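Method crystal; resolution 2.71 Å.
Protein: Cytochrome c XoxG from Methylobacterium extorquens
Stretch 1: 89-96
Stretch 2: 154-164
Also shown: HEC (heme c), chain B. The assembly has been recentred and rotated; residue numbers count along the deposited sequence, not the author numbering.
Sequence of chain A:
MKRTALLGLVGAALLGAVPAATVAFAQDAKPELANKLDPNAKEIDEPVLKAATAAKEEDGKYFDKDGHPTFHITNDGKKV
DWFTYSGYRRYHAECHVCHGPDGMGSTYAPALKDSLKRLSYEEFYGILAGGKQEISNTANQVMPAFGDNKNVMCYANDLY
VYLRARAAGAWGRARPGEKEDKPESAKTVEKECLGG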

# COMPACT_ATOMS: atom_id res chain seq x y z
N ARG A 89 5.18 7.09 2.60
CA ARG A 89 5.48 8.13 3.57
C ARG A 89 4.59 8.00 4.80
O ARG A 89 5.08 8.09 5.93
CB ARG A 89 5.34 9.51 2.90
CG ARG A 89 6.48 9.78 1.91
CD ARG A 89 6.36 11.10 1.15
NE ARG A 89 4.97 11.45 0.86
CZ ARG A 89 4.36 12.52 1.34
NH1 ARG A 89 5.02 13.35 2.15
NH2 ARG A 89 3.09 12.76 1.03
N ARG A 90 3.30 7.74 4.60
CA ARG A 90 2.42 7.54 5.75
C ARG A 90 2.86 6.34 6.58
O ARG A 90 2.74 6.35 7.81
CB ARG A 90 0.99 7.37 5.27
CG ARG A 90 0.53 8.51 4.40
CD ARG A 90 0.35 9.76 5.24
NE ARG A 90 0.20 10.95 4.42
CZ ARG A 90 -0.01 12.18 4.90
NH1 ARG A 90 -0.14 13.20 4.06
NH2 ARG A 90 -0.10 12.37 6.21
N TYR A 91 3.39 5.30 5.92
CA TYR A 91 3.85 4.12 6.66
C TYR A 91 5.04 4.47 7.54
O TYR A 91 5.06 4.15 8.73
CB TYR A 91 4.23 3.00 5.70
CG TYR A 91 4.77 1.80 6.43
CD1 TYR A 91 3.91 0.87 6.99
CD2 TYR A 91 6.13 1.60 6.57
CE1 TYR A 91 4.40 -0.23 7.67
CE2 TYR A 91 6.63 0.51 7.24
CZ TYR A 91 5.77 -0.40 7.79
OH TYR A 91 6.28 -1.49 8.46
N HIS A 92 6.07 5.09 6.95
CA HIS A 92 7.24 5.53 7.71
C HIS A 92 6.84 6.42 8.88
O HIS A 92 7.38 6.29 9.99
CB HIS A 92 8.20 6.25 6.77
CG HIS A 92 9.48 6.68 7.41
ND1 HIS A 92 9.54 7.74 8.30
CD2 HIS A 92 10.74 6.22 7.29
CE1 HIS A 92 10.79 7.90 8.70
NE2 HIS A 92 11.54 6.99 8.10
N ALA A 93 5.89 7.33 8.65
CA ALA A 93 5.42 8.22 9.70
C ALA A 93 4.75 7.45 10.83
O ALA A 93 5.16 7.53 11.99
CB ALA A 93 4.46 9.26 9.11
N GLU A 94 3.71 6.68 10.50
CA GLU A 94 2.79 6.21 11.52
C GLU A 94 2.90 4.72 11.84
O GLU A 94 2.24 4.28 12.79
CB GLU A 94 1.35 6.53 11.11
CG GLU A 94 1.05 8.02 10.89
CD GLU A 94 0.36 8.70 12.09
OE1 GLU A 94 -0.06 9.88 11.95
OE2 GLU A 94 0.23 8.07 13.16
N CYS A 95 3.69 3.94 11.11
CA CYS A 95 3.66 2.49 11.34
C CYS A 95 5.04 1.87 11.50
O CYS A 95 5.20 0.86 12.19
CB CYS A 95 2.94 1.76 10.19
SG CYS A 95 1.48 2.52 9.51
N HIS A 96 6.03 2.46 10.83
CA HIS A 96 7.41 1.96 10.84
C HIS A 96 7.92 1.67 12.25
O HIS A 96 8.72 0.75 12.45
CB HIS A 96 8.29 2.98 10.11
CG HIS A 96 9.74 2.94 10.48
ND1 HIS A 96 10.66 2.17 9.79
CD2 HIS A 96 10.44 3.62 11.42
CE1 HIS A 96 11.86 2.36 10.31
NE2 HIS A 96 11.75 3.22 11.30
N CYS A 154 -7.50 8.67 6.73
CA CYS A 154 -7.69 9.27 5.42
C CYS A 154 -6.67 8.81 4.41
O CYS A 154 -6.80 9.13 3.23
CB CYS A 154 -7.66 10.80 5.51
SG CYS A 154 -8.92 11.50 6.59
N TYR A 155 -5.64 8.10 4.85
CA TYR A 155 -4.64 7.54 3.96
C TYR A 155 -4.63 6.02 4.03
O TYR A 155 -3.61 5.39 3.73
CB TYR A 155 -3.27 8.13 4.28
CG TYR A 155 -3.32 9.64 4.27
CD1 TYR A 155 -3.28 10.34 3.07
CD2 TYR A 155 -3.45 10.36 5.44
CE1 TYR A 155 -3.34 11.71 3.04
CE2 TYR A 155 -3.51 11.74 5.43
CZ TYR A 155 -3.46 12.41 4.22
OH TYR A 155 -3.52 13.79 4.21
N ALA A 156 -5.77 5.42 4.40
CA ALA A 156 -5.87 3.97 4.51
C ALA A 156 -5.63 3.29 3.17
O ALA A 156 -4.94 2.26 3.11
CB ALA A 156 -7.25 3.59 5.05
N ASN A 157 -6.20 3.83 2.09
CA ASN A 157 -5.95 3.27 0.77
C ASN A 157 -4.48 3.40 0.38
O ASN A 157 -3.92 2.51 -0.26
CB ASN A 157 -6.83 3.94 -0.27
CG ASN A 157 -8.30 3.59 -0.10
OD1 ASN A 157 -8.65 2.68 0.66
ND2 ASN A 157 -9.16 4.31 -0.81
N ASP A 158 -3.85 4.52 0.75
CA ASP A 158 -2.43 4.68 0.47
C ASP A 158 -1.61 3.59 1.16
O ASP A 158 -0.74 2.96 0.55
CB ASP A 158 -1.98 6.07 0.91
CG ASP A 158 -2.87 7.18 0.35
OD1 ASP A 158 -4.11 7.02 0.34
OD2 ASP A 158 -2.31 8.22 -0.07
N LEU A 159 -1.90 3.34 2.44
CA LEU A 159 -1.16 2.31 3.16
C LEU A 159 -1.39 0.94 2.55
O LEU A 159 -0.45 0.14 2.41
CB LEU A 159 -1.54 2.34 4.63
CG LEU A 159 -1.11 3.64 5.31
CD1 LEU A 159 -1.94 3.94 6.54
CD2 LEU A 159 0.37 3.56 5.65
N TYR A 160 -2.64 0.65 2.15
CA TYR A 160 -2.97 -0.64 1.54
C TYR A 160 -2.21 -0.84 0.24
O TYR A 160 -1.58 -1.88 0.02
CB TYR A 160 -4.47 -0.75 1.30
CG TYR A 160 -4.88 -2.07 0.68
CD1 TYR A 160 -4.81 -3.25 1.42
CD2 TYR A 160 -5.30 -2.15 -0.64
CE1 TYR A 160 -5.17 -4.46 0.86
CE2 TYR A 160 -5.66 -3.37 -1.21
CZ TYR A 160 -5.59 -4.52 -0.45
OH TYR A 160 -5.94 -5.73 -0.98
N VAL A 161 -2.25 0.16 -0.64
CA VAL A 161 -1.60 0.06 -1.95
C VAL A 161 -0.11 -0.20 -1.79
O VAL A 161 0.43 -1.15 -2.37
CB VAL A 161 -1.87 1.34 -2.76
CG1 VAL A 161 -1.00 1.37 -3.97
CG2 VAL A 161 -3.33 1.39 -3.16
N TYR A 162 0.58 0.63 -1.02
CA TYR A 162 2.01 0.45 -0.80
C TYR A 162 2.33 -0.93 -0.22
O TYR A 162 3.21 -1.65 -0.70
CB TYR A 162 2.53 1.56 0.12
CG TYR A 162 3.88 1.25 0.68
CD1 TYR A 162 4.98 1.16 -0.14
CD2 TYR A 162 4.06 1.01 2.03
CE1 TYR A 162 6.21 0.86 0.35
CE2 TYR A 162 5.30 0.71 2.54
CZ TYR A 162 6.37 0.63 1.68
OH TYR A 162 7.62 0.33 2.14
N LEU A 163 1.62 -1.33 0.84
CA LEU A 163 1.92 -2.62 1.44
C LEU A 163 1.49 -3.77 0.54
O LEU A 163 2.03 -4.88 0.64
CB LEU A 163 1.25 -2.73 2.80
CG LEU A 163 1.78 -1.93 3.99
CD1 LEU A 163 0.77 -1.98 5.12
CD2 LEU A 163 3.14 -2.48 4.42
N ARG A 164 0.52 -3.54 -0.35
CA ARG A 164 0.20 -4.53 -1.37
C ARG A 164 1.35 -4.68 -2.35
O ARG A 164 1.68 -5.80 -2.76
CB ARG A 164 -1.07 -4.12 -2.11
CG ARG A 164 -2.03 -5.26 -2.30
CD ARG A 164 -3.08 -4.92 -3.34
NE ARG A 164 -3.58 -6.16 -3.93
CZ ARG A 164 -4.71 -6.27 -4.61
NH1 ARG A 164 -5.49 -5.22 -4.80
NH2 ARG A 164 -5.06 -7.46 -5.10
FE HEC B . -0.10 -2.66 13.47
CHA HEC B . -0.91 -6.01 13.66
CHB HEC B . -1.13 -2.63 10.27
CHC HEC B . 0.58 0.70 13.27
CHD HEC B . 1.47 -2.84 16.50
NA HEC B . -0.83 -4.07 12.21
C1A HEC B . -1.19 -5.37 12.48
C2A HEC B . -1.91 -5.89 11.32
C3A HEC B . -1.95 -4.94 10.40
C4A HEC B . -1.29 -3.80 10.94
CMA HEC B . -2.58 -4.99 8.99
CAA HEC B . -2.48 -7.31 11.18
CBA HEC B . -1.29 -8.25 11.06
CGA HEC B . -1.72 -9.63 10.68
O1A HEC B . -2.66 -10.18 11.31
O2A HEC B . -1.09 -10.19 9.75
NB HEC B . -0.24 -1.22 12.08
C1B HEC B . -0.69 -1.45 10.80
C2B HEC B . -0.65 -0.23 10.05
C3B HEC B . -0.20 0.72 10.84
C4B HEC B . 0.09 0.12 12.14
CMB HEC B . -1.09 -0.05 8.58
CAB HEC B . -0.06 2.18 10.30
CBB HEC B . -0.09 3.23 11.09
NC HEC B . 0.89 -1.33 14.67
C1C HEC B . 0.98 0.04 14.42
C2C HEC B . 1.57 0.64 15.59
C3C HEC B . 1.84 -0.32 16.49
C4C HEC B . 1.40 -1.59 15.93
CMC HEC B . 1.88 2.14 15.78
CAC HEC B . 2.48 -0.02 17.87
CBC HEC B . 3.37 -0.85 18.40
ND HEC B . 0.23 -4.14 14.80
C1D HEC B . 0.87 -4.00 16.02
C2D HEC B . 0.80 -5.28 16.70
C3D HEC B . 0.13 -6.14 15.93
C4D HEC B . -0.23 -5.45 14.71
CMD HEC B . 1.37 -5.62 18.09
CAD HEC B . -0.17 -7.61 16.25
CBD HEC B . -1.54 -7.79 16.89
CGD HEC B . -1.77 -9.25 17.16
O1D HEC B . -0.78 -10.02 17.21
O2D HEC B . -2.94 -9.67 17.32

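Helices 89-94 and 156-164 of cytochrome c XoxG cross at 102°, their axes 9.4 Å apart at closest approach; the two stretches bury 361 Å² without a single hydrogen bond between them. R90 is covered most. Its m, m, t, t side chain lays the guanidinium flat on the ring of Y155, the N-cap residue of the second helix: the planes lie 6° apart, and R90 CZ sits 3.6 Å from the centroid of the Y155 ring, a cation-pi stack. R90 CD, 4.1 Å from the same centroid, adds a CH-pi contact, so the long arginine offers both methylene and charge to one ring face. Y91, next in cover, is buried, its CA-to-CB bond directed toward the second stretch. Its CB packs against L159 CD2 (3.9 Å) and Y162 CE2 (4.0 Å), while Y91 CE1 reaches L163 CD2 at 4.1 Å; the Y91 and Y162 rings meet obliquely, at 51°. Y91 OH is hydrogen-bonded elsewhere in the structure, which suits a tyrosine to this buried site. L159 leaves its backbone sideways, yet its CD2 methyl comes within 3.5 Å of Y91 N and 4.1 Å of C95 SG. That same C95 SG is bonded covalently to HEC CAB (1.8 Å), which places the leucine contact directly beside the heme attachment.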